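Local coordinates for probable porin (Pseudomonas aeruginosa, PDB 4FT6), which is a probable outer-membrane porin of the OprD family, a beta-barrel channel that probably lets small solutes cross the outer membrane, at residues L22-D27 with S36-W41; L121-R126 with D181-L186; Q134-G139 with G154-L159; W367-L372 with D381-I386. All coordinates share one frame; numbering follows the deposited sequence.

Contact 1 of 4, residues L22-D27 with S36-W41; sequences LYFNRD and SKQEEW. With C8E ((hydroxyethyloxy)tri(ethyloxy)octane), chain C.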
# COMPACT_ATOMS: atom_id res chain seq x y z
N LEU A 22 -5.70 -12.72 -11.27
CA LEU A 22 -4.31 -12.26 -11.25
C LEU A 22 -3.34 -13.33 -11.72
O LEU A 22 -3.33 -14.45 -11.19
CB LEU A 22 -3.93 -11.82 -9.83
CG LEU A 22 -2.57 -11.17 -9.63
CD1 LEU A 22 -2.36 -10.14 -10.71
CD2 LEU A 22 -2.53 -10.50 -8.26
N TYR A 23 -2.52 -12.97 -12.71
CA TYR A 23 -1.40 -13.81 -13.12
C TYR A 23 -0.13 -13.08 -12.71
O TYR A 23 0.07 -11.92 -13.08
CB TYR A 23 -1.42 -14.06 -14.64
CG TYR A 23 -0.14 -14.70 -15.13
CD1 TYR A 23 0.04 -16.07 -15.05
CD2 TYR A 23 0.88 -13.94 -15.66
CE1 TYR A 23 1.22 -16.66 -15.49
CE2 TYR A 23 2.06 -14.52 -16.10
CZ TYR A 23 2.22 -15.88 -16.01
OH TYR A 23 3.39 -16.46 -16.44
N PHE A 24 0.73 -13.75 -11.95
CA PHE A 24 1.94 -13.13 -11.41
C PHE A 24 3.13 -13.98 -11.80
O PHE A 24 3.11 -15.20 -11.61
CB PHE A 24 1.84 -13.06 -9.89
CG PHE A 24 3.02 -12.41 -9.23
CD1 PHE A 24 4.17 -13.13 -8.94
CD2 PHE A 24 2.96 -11.08 -8.85
CE1 PHE A 24 5.26 -12.52 -8.31
CE2 PHE A 24 4.04 -10.46 -8.21
CZ PHE A 24 5.20 -11.18 -7.94
N ASN A 25 4.18 -13.35 -12.30
CA ASN A 25 5.35 -14.08 -12.76
C ASN A 25 6.62 -13.27 -12.48
O ASN A 25 6.98 -12.37 -13.24
CB ASN A 25 5.23 -14.41 -14.24
CG ASN A 25 6.22 -15.47 -14.69
OD1 ASN A 25 7.37 -15.50 -14.25
ND2 ASN A 25 5.78 -16.36 -15.58
N ARG A 26 7.26 -13.57 -11.35
CA ARG A 26 8.53 -12.95 -11.01
C ARG A 26 9.64 -13.89 -11.42
O ARG A 26 9.75 -15.00 -10.89
CB ARG A 26 8.63 -12.68 -9.51
CG ARG A 26 10.03 -12.26 -9.06
CD ARG A 26 10.01 -11.70 -7.64
NE ARG A 26 9.16 -10.50 -7.53
CZ ARG A 26 8.88 -9.89 -6.39
NH1 ARG A 26 9.37 -10.35 -5.26
NH2 ARG A 26 8.10 -8.82 -6.38
N ASP A 27 10.45 -13.44 -12.37
CA ASP A 27 11.53 -14.26 -12.89
C ASP A 27 12.89 -13.82 -12.34
O ASP A 27 13.35 -12.70 -12.59
CB ASP A 27 11.52 -14.23 -14.42
CG ASP A 27 12.68 -15.00 -15.02
OD1 ASP A 27 13.20 -15.94 -14.37
OD2 ASP A 27 13.08 -14.66 -16.15
N SER A 36 13.96 -20.62 -9.38
CA SER A 36 14.11 -19.89 -10.64
C SER A 36 13.01 -18.86 -10.88
O SER A 36 13.21 -17.90 -11.62
CB SER A 36 14.12 -20.89 -11.80
OG SER A 36 14.33 -20.21 -13.03
N LYS A 37 11.86 -19.04 -10.23
CA LYS A 37 10.66 -18.35 -10.67
C LYS A 37 9.56 -18.41 -9.62
O LYS A 37 9.41 -19.41 -8.93
CB LYS A 37 10.17 -19.02 -11.96
CG LYS A 37 9.03 -18.32 -12.64
CD LYS A 37 8.31 -19.28 -13.57
CE LYS A 37 9.20 -19.91 -14.62
NZ LYS A 37 8.38 -20.71 -15.57
N GLN A 38 8.80 -17.32 -9.50
CA GLN A 38 7.50 -17.36 -8.84
C GLN A 38 6.47 -17.12 -9.92
O GLN A 38 6.34 -16.01 -10.43
CB GLN A 38 7.37 -16.28 -7.76
CG GLN A 38 8.31 -16.41 -6.58
CD GLN A 38 8.42 -15.13 -5.76
OE1 GLN A 38 7.71 -14.15 -6.00
NE2 GLN A 38 9.32 -15.13 -4.78
N GLU A 39 5.73 -18.17 -10.29
CA GLU A 39 4.69 -18.01 -11.31
C GLU A 39 3.39 -18.65 -10.88
O GLU A 39 3.27 -19.87 -10.90
CB GLU A 39 5.12 -18.64 -12.63
CG GLU A 39 4.08 -18.52 -13.72
CD GLU A 39 4.48 -19.27 -14.97
OE1 GLU A 39 5.20 -20.29 -14.85
OE2 GLU A 39 4.09 -18.83 -16.08
N GLU A 40 2.42 -17.82 -10.50
CA GLU A 40 1.12 -18.34 -10.07
C GLU A 40 -0.05 -17.59 -10.70
O GLU A 40 0.11 -16.49 -11.24
CB GLU A 40 1.00 -18.33 -8.54
CG GLU A 40 1.88 -19.36 -7.85
CD GLU A 40 1.80 -19.29 -6.34
OE1 GLU A 40 1.61 -20.36 -5.70
OE2 GLU A 40 1.93 -18.18 -5.78
N TRP A 41 -1.22 -18.21 -10.65
CA TRP A 41 -2.43 -17.61 -11.20
C TRP A 41 -3.61 -17.90 -10.27
O TRP A 41 -3.86 -19.05 -9.90
CB TRP A 41 -2.69 -18.20 -12.57
CG TRP A 41 -3.88 -17.63 -13.23
CD1 TRP A 41 -4.37 -16.37 -13.09
CD2 TRP A 41 -4.74 -18.30 -14.17
NE1 TRP A 41 -5.48 -16.20 -13.88
CE2 TRP A 41 -5.73 -17.38 -14.55
CE3 TRP A 41 -4.76 -19.58 -14.72
CZ2 TRP A 41 -6.74 -17.70 -15.46
CZ3 TRP A 41 -5.76 -19.91 -15.62
CH2 TRP A 41 -6.74 -18.98 -15.98
C3 C8E C . -0.41 -21.86 -17.13
C4 C8E C . -1.79 -21.25 -17.32
C5 C8E C . -1.86 -19.86 -16.71
C6 C8E C . -2.37 -18.83 -17.71
C7 C8E C . -2.95 -17.59 -17.05
C8 C8E C . -3.22 -16.50 -18.07
O9 C8E C . -4.41 -15.80 -17.77
C10 C8E C . -4.19 -14.58 -17.09
C11 C8E C . -5.43 -13.69 -17.20
O12 C8E C . -5.24 -12.48 -16.50
C13 C8E C . -5.60 -11.36 -17.28
O HOH W 1 14.63 -17.89 -13.73
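Tyr23 and Glu39 meet on the outer face of the first beta hairpin, formed by strands 14-28 and 37-50. Tyr23 CG is anti to its backbone N (chi1 169°), which carries the ring across to Glu39. Tyr23 OH donates tip to tip to Glu39 OE2 at 2.5 Å, and OE2 lies in the plane of the ring, at its edge. The ring and carboxylate planes stand 71° apart. Asn25 ND2 donates to Tyr23 OH at 2.5 Å, and the hydroxyl lies in the amide plane. The exact lengths of both bonds are uncertain at this resolution. The hydroxyl is thus held by both a donor and an acceptor. Lys37 NZ forms a salt bridge to Glu39 OE1 at 3.3 Å, from above the carboxylate plane.

The hairpin is part of the barrel wall. Phe24 and Glu40 are an antiparallel hydrogen-bonded pair, with Phe24 N to Glu40 O at 2.9 Å. Arg26 and Gln38 repeat this pattern. A detergent molecule, C8E, marks the lipid-facing side. Its C7 lies over the centre of the Trp41 ring, 3.4 Å above the plane, while C10 is 3.7 Å from Tyr23 CB.

Side chains on the other face point into the barrel. Gln38 runs alongside both Phe24 and Arg26. The Arg26 guanidinium is salt-bridged to Glu382, and the Glu40 carboxylate is hydrogen-bonded to Ser74 and Ser81.

Contact 2 of 4, residues L121-R126 with D181-L186; sequences LPILLR and DRFDYL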
# COMPACT_ATOMS: atom_id res chain seq x y z
N LEU A 121 -3.06 4.75 6.02
CA LEU A 121 -2.46 5.81 6.82
C LEU A 121 -0.98 5.96 6.47
O LEU A 121 -0.32 4.95 6.19
CB LEU A 121 -2.60 5.46 8.31
CG LEU A 121 -3.80 5.96 9.11
CD1 LEU A 121 -5.03 6.18 8.25
CD2 LEU A 121 -4.11 4.99 10.25
N PRO A 122 -0.46 7.20 6.50
CA PRO A 122 0.93 7.46 6.08
C PRO A 122 1.89 6.67 6.96
O PRO A 122 3.01 6.33 6.57
CB PRO A 122 1.10 8.98 6.34
CG PRO A 122 -0.30 9.53 6.52
CD PRO A 122 -1.06 8.38 7.14
N ILE A 123 1.40 6.39 8.16
CA ILE A 123 2.14 5.71 9.19
C ILE A 123 1.79 4.21 9.20
O ILE A 123 2.42 3.39 9.89
CB ILE A 123 1.84 6.40 10.56
CG1 ILE A 123 3.12 6.53 11.35
CG2 ILE A 123 0.65 5.76 11.34
CD1 ILE A 123 4.11 7.40 10.66
N LEU A 124 0.78 3.84 8.43
CA LEU A 124 0.30 2.46 8.42
C LEU A 124 -0.58 2.29 7.19
O LEU A 124 -1.80 2.50 7.25
CB LEU A 124 -0.50 2.10 9.69
CG LEU A 124 -0.97 0.64 9.76
CD1 LEU A 124 0.19 -0.29 10.08
CD2 LEU A 124 -2.08 0.44 10.77
N LEU A 125 0.06 1.92 6.08
CA LEU A 125 -0.60 1.84 4.79
C LEU A 125 -0.86 0.38 4.46
O LEU A 125 0.10 -0.37 4.20
CB LEU A 125 0.33 2.42 3.73
CG LEU A 125 -0.25 3.39 2.70
CD1 LEU A 125 0.62 3.45 1.43
CD2 LEU A 125 -1.67 2.98 2.38
N ARG A 126 -2.13 -0.05 4.45
CA ARG A 126 -2.41 -1.48 4.19
C ARG A 126 -1.97 -1.90 2.78
O ARG A 126 -2.23 -1.21 1.80
CB ARG A 126 -3.89 -1.86 4.49
CG ARG A 126 -4.97 -1.32 3.54
CD ARG A 126 -5.20 -2.22 2.34
NE ARG A 126 -5.15 -1.40 1.13
CZ ARG A 126 -6.22 -1.08 0.42
NH1 ARG A 126 -7.41 -1.54 0.77
NH2 ARG A 126 -6.09 -0.32 -0.65
N ASP A 181 1.63 -6.46 20.62
CA ASP A 181 0.18 -6.39 20.79
C ASP A 181 -0.35 -5.02 20.45
O ASP A 181 -1.52 -4.86 20.14
CB ASP A 181 -0.17 -6.56 22.28
CG ASP A 181 -0.28 -7.98 22.70
OD1 ASP A 181 0.78 -8.59 22.95
OD2 ASP A 181 -1.42 -8.48 22.82
N ARG A 182 0.49 -4.01 20.57
CA ARG A 182 -0.06 -2.66 20.61
C ARG A 182 0.61 -1.69 19.65
O ARG A 182 1.79 -1.35 19.79
CB ARG A 182 -0.04 -2.15 22.07
CG ARG A 182 -1.44 -1.90 22.65
CD ARG A 182 -1.73 -2.71 23.89
NE ARG A 182 -2.72 -3.75 23.62
CZ ARG A 182 -3.08 -4.68 24.49
NH1 ARG A 182 -2.54 -4.71 25.69
NH2 ARG A 182 -3.98 -5.58 24.15
N PHE A 183 -0.16 -1.25 18.67
CA PHE A 183 0.29 -0.20 17.77
C PHE A 183 -0.63 1.01 17.91
O PHE A 183 -1.78 0.98 17.44
CB PHE A 183 0.31 -0.69 16.31
CG PHE A 183 0.72 0.37 15.31
CD1 PHE A 183 2.06 0.72 15.16
CD2 PHE A 183 -0.22 1.01 14.52
CE1 PHE A 183 2.46 1.72 14.23
CE2 PHE A 183 0.16 2.00 13.57
CZ PHE A 183 1.51 2.35 13.43
N ASP A 184 -0.13 2.08 18.56
CA ASP A 184 -0.92 3.28 18.83
C ASP A 184 -0.45 4.45 17.97
O ASP A 184 0.76 4.69 17.81
CB ASP A 184 -0.80 3.67 20.31
CG ASP A 184 -1.41 2.64 21.24
OD1 ASP A 184 -2.64 2.49 21.23
OD2 ASP A 184 -0.65 1.99 21.99
N TYR A 185 -1.40 5.19 17.40
CA TYR A 185 -1.06 6.35 16.58
C TYR A 185 -1.96 7.56 16.84
O TYR A 185 -3.05 7.45 17.41
CB TYR A 185 -1.12 5.99 15.09
CG TYR A 185 -2.52 5.71 14.59
CD1 TYR A 185 -3.09 4.45 14.74
CD2 TYR A 185 -3.26 6.69 13.97
CE1 TYR A 185 -4.39 4.19 14.27
CE2 TYR A 185 -4.55 6.44 13.49
CZ TYR A 185 -5.11 5.19 13.65
OH TYR A 185 -6.38 4.96 13.17
N LEU A 186 -1.47 8.71 16.41
CA LEU A 186 -2.22 9.96 16.43
C LEU A 186 -1.85 10.73 15.18
O LEU A 186 -0.67 10.75 14.79
CB LEU A 186 -1.86 10.78 17.66
CG LEU A 186 -2.44 10.26 18.98
CD1 LEU A 186 -1.80 11.00 20.15
CD2 LEU A 186 -3.94 10.45 18.98
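Leu121 and Tyr185 make the closest approach here. Methyl CD2 of Leu121 sits over one face of the Tyr185 ring, 3.9 Å from the ring centroid and 29° off the normal. This is a CH-pi contact, displaced towards the hydroxyl end: CD2 is 3.5 Å from Tyr185 CZ. The two side chains cross at about a right angle. Tyr185 CG lies between the backbone N and the carbonyl carbon (chi1 68°), and this swings the ring across the leucine.

Leu124 slides past Phe183 in the opposite direction, with Leu124 CD2 3.9 Å from Phe183 CE2. Phe183 CG is anti to its backbone N (chi1 178°), and the ring reaches inward to the turn. Residues Leu121 to Leu124 form a type I turn that joins strands 117-121 and 124-125. This small hairpin packs against the inner surface of barrel strand 183-192. The arrangement is consistent with the inward-folded loops that narrow the channel in OprD-family porins.

Across the two segments Ile123 sits farther off, its CG2 4.1 Å from Phe183 CZ and 4.2 Å from Tyr185 CB. It also packs on Ala204, Gln212 and Tyr214. The five touching residues are all buried. Most contacts are apolar, though Ile123 O also lies near Phe183 CZ, and no hydrogen bond crosses. On the strand's other face Leu186 is exposed, and Asp184 OD1 is hydrogen-bonded to Gln155 NE2 of the neighbouring strand.

Contact 3 of 4, residues Q134-G139 with G154-L159; sequences QTFQGG and GQMRSL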
# COMPACT_ATOMS: atom_id res chain seq x y z
N GLN A 134 -4.27 -6.85 2.62
CA GLN A 134 -3.86 -6.92 4.02
C GLN A 134 -4.95 -6.25 4.87
O GLN A 134 -5.58 -5.28 4.44
CB GLN A 134 -2.55 -6.12 4.18
CG GLN A 134 -1.81 -6.30 5.50
CD GLN A 134 -0.57 -5.40 5.60
OE1 GLN A 134 -0.63 -4.19 5.31
NE2 GLN A 134 0.57 -5.99 6.00
N THR A 135 -5.21 -6.77 6.06
CA THR A 135 -6.17 -6.11 6.95
C THR A 135 -5.59 -5.98 8.33
O THR A 135 -4.66 -6.71 8.69
CB THR A 135 -7.50 -6.87 7.05
OG1 THR A 135 -7.22 -8.26 7.24
CG2 THR A 135 -8.35 -6.68 5.81
N PHE A 136 -6.14 -5.06 9.12
CA PHE A 136 -5.70 -4.96 10.49
C PHE A 136 -6.84 -5.17 11.48
O PHE A 136 -8.02 -5.06 11.13
CB PHE A 136 -5.03 -3.62 10.71
CG PHE A 136 -3.65 -3.55 10.15
CD1 PHE A 136 -3.44 -3.40 8.78
CD2 PHE A 136 -2.55 -3.68 10.99
CE1 PHE A 136 -2.14 -3.36 8.27
CE2 PHE A 136 -1.25 -3.64 10.49
CZ PHE A 136 -1.04 -3.48 9.13
N GLN A 137 -6.50 -5.50 12.72
CA GLN A 137 -7.53 -5.69 13.72
C GLN A 137 -7.30 -4.72 14.85
O GLN A 137 -6.25 -4.77 15.52
CB GLN A 137 -7.53 -7.11 14.27
CG GLN A 137 -8.01 -8.13 13.27
CD GLN A 137 -6.98 -8.39 12.20
OE1 GLN A 137 -5.83 -8.70 12.51
NE2 GLN A 137 -7.37 -8.23 10.93
N GLY A 138 -8.29 -3.87 15.07
CA GLY A 138 -8.26 -2.93 16.17
C GLY A 138 -9.38 -1.92 16.02
O GLY A 138 -10.52 -2.31 15.74
N GLY A 139 -9.05 -0.64 16.19
CA GLY A 139 -10.06 0.39 16.22
C GLY A 139 -9.51 1.69 15.69
O GLY A 139 -8.37 2.07 16.01
N GLY A 154 -5.94 5.83 16.84
CA GLY A 154 -6.33 4.44 16.84
C GLY A 154 -5.28 3.53 17.43
O GLY A 154 -4.14 3.94 17.72
N GLN A 155 -5.68 2.27 17.62
CA GLN A 155 -4.79 1.23 18.11
C GLN A 155 -5.04 -0.07 17.35
O GLN A 155 -6.18 -0.51 17.22
CB GLN A 155 -4.97 1.02 19.63
CG GLN A 155 -4.56 -0.37 20.11
CD GLN A 155 -4.72 -0.56 21.62
OE1 GLN A 155 -5.18 -1.62 22.08
NE2 GLN A 155 -4.31 0.44 22.40
N MET A 156 -3.98 -0.67 16.84
CA MET A 156 -4.10 -1.96 16.18
C MET A 156 -3.45 -3.01 17.06
O MET A 156 -2.49 -2.70 17.78
CB MET A 156 -3.39 -1.90 14.82
CG MET A 156 -4.33 -1.94 13.65
SD MET A 156 -5.41 -0.53 13.61
CE MET A 156 -6.30 -0.77 12.09
N ARG A 157 -3.96 -4.24 17.02
CA ARG A 157 -3.41 -5.33 17.84
C ARG A 157 -2.83 -6.46 17.03
O ARG A 157 -1.89 -7.13 17.48
CB ARG A 157 -4.47 -5.87 18.79
CG ARG A 157 -5.05 -4.77 19.62
CD ARG A 157 -5.82 -5.25 20.79
NE ARG A 157 -5.89 -4.15 21.75
CZ ARG A 157 -6.36 -4.26 22.98
NH1 ARG A 157 -6.80 -5.42 23.43
NH2 ARG A 157 -6.37 -3.18 23.76
N SER A 158 -3.38 -6.68 15.84
CA SER A 158 -2.91 -7.73 14.97
C SER A 158 -3.17 -7.38 13.51
O SER A 158 -3.92 -6.44 13.20
CB SER A 158 -3.66 -9.00 15.27
OG SER A 158 -4.95 -8.87 14.71
N LEU A 159 -2.56 -8.14 12.61
CA LEU A 159 -2.79 -7.97 11.18
C LEU A 159 -3.06 -9.32 10.53
O LEU A 159 -2.76 -10.37 11.11
CB LEU A 159 -1.59 -7.30 10.52
CG LEU A 159 -0.22 -7.99 10.60
CD1 LEU A 159 -0.07 -9.19 9.65
CD2 LEU A 159 0.89 -6.97 10.32
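Gln137 O accepts from two backbone donors of the facing strand, Arg157 N and Ser158 N. The bond from Arg157 N is 2.8 Å and nearly straight, at 173°. That from Ser158 N is weak, at 3.5 Å. Two residues opposite one define a classic beta bulge, here in barrel strand 149-160. The register shifts by one between Gln137 and Gly138. The chain turns a corner at Gly138, where strand 135-137 gives way to strand 139-143. Both pair with strand 149-160.

Beyond the corner, Gly139 and Gln155 form a hydrogen-bonded pair. Gly138 has no side chain, and its CA comes 3.4 Å from Gln155 O in a CA-H...O contact.

The Gln137 side chain bends at chi2 and folds back to its partner. Ser158 OG donates to Gln137 OE1, while Gln137 NE2 is bonded to Glu116. Arg157, itself in the bulge, grips Gln155 OE1 of its own strand side-on with NE and NH2. Both bonds are 2.6 Å and lie in the guanidinium plane.

Apolar groups pack on the opposite face. Met156 crosses Phe136 at about a right angle, and its CE is 3.4 Å from Phe136 CB. Leu159 runs alongside Phe136. Leu159 CB lies over one face of the Phe136 ring, 3.6 Å above the plane and displaced towards the rim.

Contact 4 of 4, residues W367-L372 with D381-I386; sequences WRNAML and DENRLI. With C8E ((hydroxyethyloxy)tri(ethyloxy)octane), chain E; C8E ((hydroxyethyloxy)tri(ethyloxy)octane), chain C.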
# COMPACT_ATOMS: atom_id res chain seq x y z
N TRP A 367 -1.67 -4.45 -17.20
CA TRP A 367 -0.43 -5.21 -17.27
C TRP A 367 0.68 -4.41 -16.59
O TRP A 367 0.87 -3.22 -16.87
CB TRP A 367 -0.11 -5.52 -18.73
CG TRP A 367 1.28 -6.00 -19.00
CD1 TRP A 367 1.93 -7.03 -18.39
CD2 TRP A 367 2.19 -5.48 -19.99
NE1 TRP A 367 3.20 -7.18 -18.93
CE2 TRP A 367 3.38 -6.23 -19.90
CE3 TRP A 367 2.12 -4.44 -20.92
CZ2 TRP A 367 4.48 -5.98 -20.72
CZ3 TRP A 367 3.21 -4.19 -21.73
CH2 TRP A 367 4.38 -4.95 -21.63
N ARG A 368 1.41 -5.05 -15.68
CA ARG A 368 2.52 -4.38 -15.02
C ARG A 368 3.81 -5.14 -15.25
O ARG A 368 3.90 -6.35 -14.96
CB ARG A 368 2.24 -4.21 -13.53
CG ARG A 368 0.88 -3.58 -13.25
CD ARG A 368 0.59 -3.47 -11.77
NE ARG A 368 1.66 -2.76 -11.07
CZ ARG A 368 1.72 -2.57 -9.76
NH1 ARG A 368 0.76 -3.04 -8.96
NH2 ARG A 368 2.74 -1.92 -9.24
N ASN A 369 4.80 -4.43 -15.77
CA ASN A 369 6.08 -5.02 -16.12
C ASN A 369 7.22 -4.29 -15.41
O ASN A 369 7.24 -3.06 -15.38
CB ASN A 369 6.28 -4.95 -17.64
CG ASN A 369 7.46 -5.75 -18.10
OD1 ASN A 369 8.60 -5.28 -18.06
ND2 ASN A 369 7.21 -6.97 -18.54
N ALA A 370 8.17 -5.03 -14.85
CA ALA A 370 9.29 -4.40 -14.14
C ALA A 370 10.61 -5.12 -14.33
O ALA A 370 10.66 -6.35 -14.32
CB ALA A 370 8.99 -4.26 -12.67
N MET A 371 11.67 -4.33 -14.50
CA MET A 371 13.03 -4.86 -14.52
C MET A 371 13.75 -4.30 -13.31
O MET A 371 13.65 -3.10 -13.02
CB MET A 371 13.77 -4.41 -15.78
CG MET A 371 13.29 -5.01 -17.09
SD MET A 371 14.44 -4.67 -18.45
CE MET A 371 13.70 -5.59 -19.79
N LEU A 372 14.49 -5.15 -12.61
CA LEU A 372 15.32 -4.69 -11.51
C LEU A 372 16.70 -5.29 -11.66
O LEU A 372 16.84 -6.50 -11.87
CB LEU A 372 14.72 -5.11 -10.17
CG LEU A 372 15.65 -4.84 -8.99
CD1 LEU A 372 15.68 -3.36 -8.69
CD2 LEU A 372 15.22 -5.64 -7.76
N ASP A 381 12.83 -9.88 -13.27
CA ASP A 381 11.92 -9.37 -14.29
C ASP A 381 10.54 -9.82 -13.86
O ASP A 381 10.34 -11.00 -13.58
CB ASP A 381 12.25 -9.97 -15.66
CG ASP A 381 13.65 -9.60 -16.14
OD1 ASP A 381 14.15 -8.51 -15.79
OD2 ASP A 381 14.24 -10.41 -16.87
N GLU A 382 9.59 -8.90 -13.78
CA GLU A 382 8.30 -9.27 -13.22
C GLU A 382 7.18 -8.86 -14.15
O GLU A 382 7.20 -7.77 -14.71
CB GLU A 382 8.10 -8.62 -11.86
CG GLU A 382 7.01 -9.25 -11.02
CD GLU A 382 6.75 -8.46 -9.76
OE1 GLU A 382 5.81 -7.63 -9.77
OE2 GLU A 382 7.47 -8.64 -8.76
N ASN A 383 6.22 -9.75 -14.32
CA ASN A 383 5.03 -9.45 -15.07
C ASN A 383 3.79 -9.83 -14.28
O ASN A 383 3.74 -10.88 -13.64
CB ASN A 383 5.01 -10.23 -16.37
CG ASN A 383 5.79 -9.55 -17.46
OD1 ASN A 383 5.27 -8.68 -18.16
ND2 ASN A 383 7.05 -9.95 -17.61
N ARG A 384 2.79 -8.96 -14.33
CA ARG A 384 1.50 -9.30 -13.78
C ARG A 384 0.42 -8.94 -14.79
O ARG A 384 0.49 -7.89 -15.43
CB ARG A 384 1.27 -8.60 -12.43
CG ARG A 384 2.44 -7.74 -11.97
CD ARG A 384 2.90 -8.04 -10.54
NE ARG A 384 2.34 -7.12 -9.55
CZ ARG A 384 2.99 -6.64 -8.49
NH1 ARG A 384 4.25 -6.97 -8.26
NH2 ARG A 384 2.37 -5.81 -7.65
N LEU A 385 -0.54 -9.84 -14.95
CA LEU A 385 -1.75 -9.55 -15.69
C LEU A 385 -2.85 -9.42 -14.64
O LEU A 385 -2.96 -10.27 -13.76
CB LEU A 385 -2.10 -10.69 -16.65
CG LEU A 385 -2.03 -10.41 -18.15
CD1 LEU A 385 -2.23 -8.92 -18.42
CD2 LEU A 385 -0.73 -10.92 -18.73
N ILE A 386 -3.63 -8.35 -14.71
CA ILE A 386 -4.68 -8.14 -13.72
C ILE A 386 -6.01 -7.82 -14.38
O ILE A 386 -6.16 -6.81 -15.07
CB ILE A 386 -4.31 -7.00 -12.74
CG1 ILE A 386 -2.82 -7.03 -12.41
CG2 ILE A 386 -5.15 -7.09 -11.47
CD1 ILE A 386 -2.35 -5.81 -11.72
C1 C8E E . 12.42 -6.50 -22.89
C2 C8E E . 11.49 -5.29 -22.89
C3 C8E E . 10.34 -5.48 -21.90
C4 C8E E . 9.01 -5.70 -22.62
C5 C8E E . 8.00 -4.57 -22.36
C6 C8E E . 8.67 -3.20 -22.29
C7 C8E E . 7.67 -2.05 -22.34
C8 C8E E . 6.65 -2.15 -23.48
O9 C8E E . 5.59 -1.24 -23.26
C10 C8E E . 5.56 -0.14 -24.15
C11 C8E E . 4.35 0.75 -23.89
O12 C8E E . 4.53 1.50 -22.70
C13 C8E E . 4.58 2.90 -22.92
C3 C8E C . -0.41 -21.86 -17.13
C4 C8E C . -1.79 -21.25 -17.32
C5 C8E C . -1.86 -19.86 -16.71
C6 C8E C . -2.37 -18.83 -17.71
C7 C8E C . -2.95 -17.59 -17.05
C8 C8E C . -3.22 -16.50 -18.07
O9 C8E C . -4.41 -15.80 -17.77
C10 C8E C . -4.19 -14.58 -17.09
C11 C8E C . -5.43 -13.69 -17.20
O12 C8E C . -5.24 -12.48 -16.50
C13 C8E C . -5.60 -11.36 -17.28
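Asn383 OD1 accepts two hydrogen bonds from the facing strand, from Trp367 NE1 and Asn369 ND2. Trp367 CG is anti to its backbone N (chi1 166°), which brings the ring edge to Asn383. The indole bond is 2.7 Å, with NE1 in the carbonyl plane of the amide. Ring and amide are nearly coplanar, 5° apart. Asn369 ND2, at 2.6 Å, instead comes from above that carbonyl plane. Asn369 OD1 accepts from Arg347 of strand 342-354, and Asp381 OD1 is salt-bridged to Arg373.

The hairpin of strands 364-374 and 380-392 is a piece of barrel wall. Its hydrogen-bonded pairs are Arg368 with Arg384 and Ala370 with Glu382. Detergent lies on the outer face, where C5 of one C8E is 3.7 Å from Trp367 CH2.

On the inner face Arg384 NH2 lies over one face of the Arg368 guanidinium, 3.5 Å from Arg368 NH1. Both are donors, and no bond joins them. Glu382 OE2 is salt-bridged to Arg26. The two guanidiniums would probably repel, an effect that nearby Glu382 and Asp350, a weak and long partner of Arg368, may partly offset. Positive groups on the channel side are in keeping with the arginine-lined channels of this family.

From the N terminus, contact 1 comes first and closes a short hairpin between strands 14-28 and 37-50. Contact 2 then closes a long loop, joining the turn at 121-126 to barrel strand 183-192. Contact 3 opens and closes within that loop. It pairs 134-139 with strand 149-160, a direct neighbour of strand 183-192, and Phe183 O bonds to Met156 N between the two. Contact 4 closes the last hairpin near the C terminus. Strand 380-392 pairs with strand 14-28, which shuts the barrel and brings contacts 1 and 4 together, their centres about 9 Å apart. Contacts 3 and 4 have centres about 30 Å apart. No segments cross in chain order.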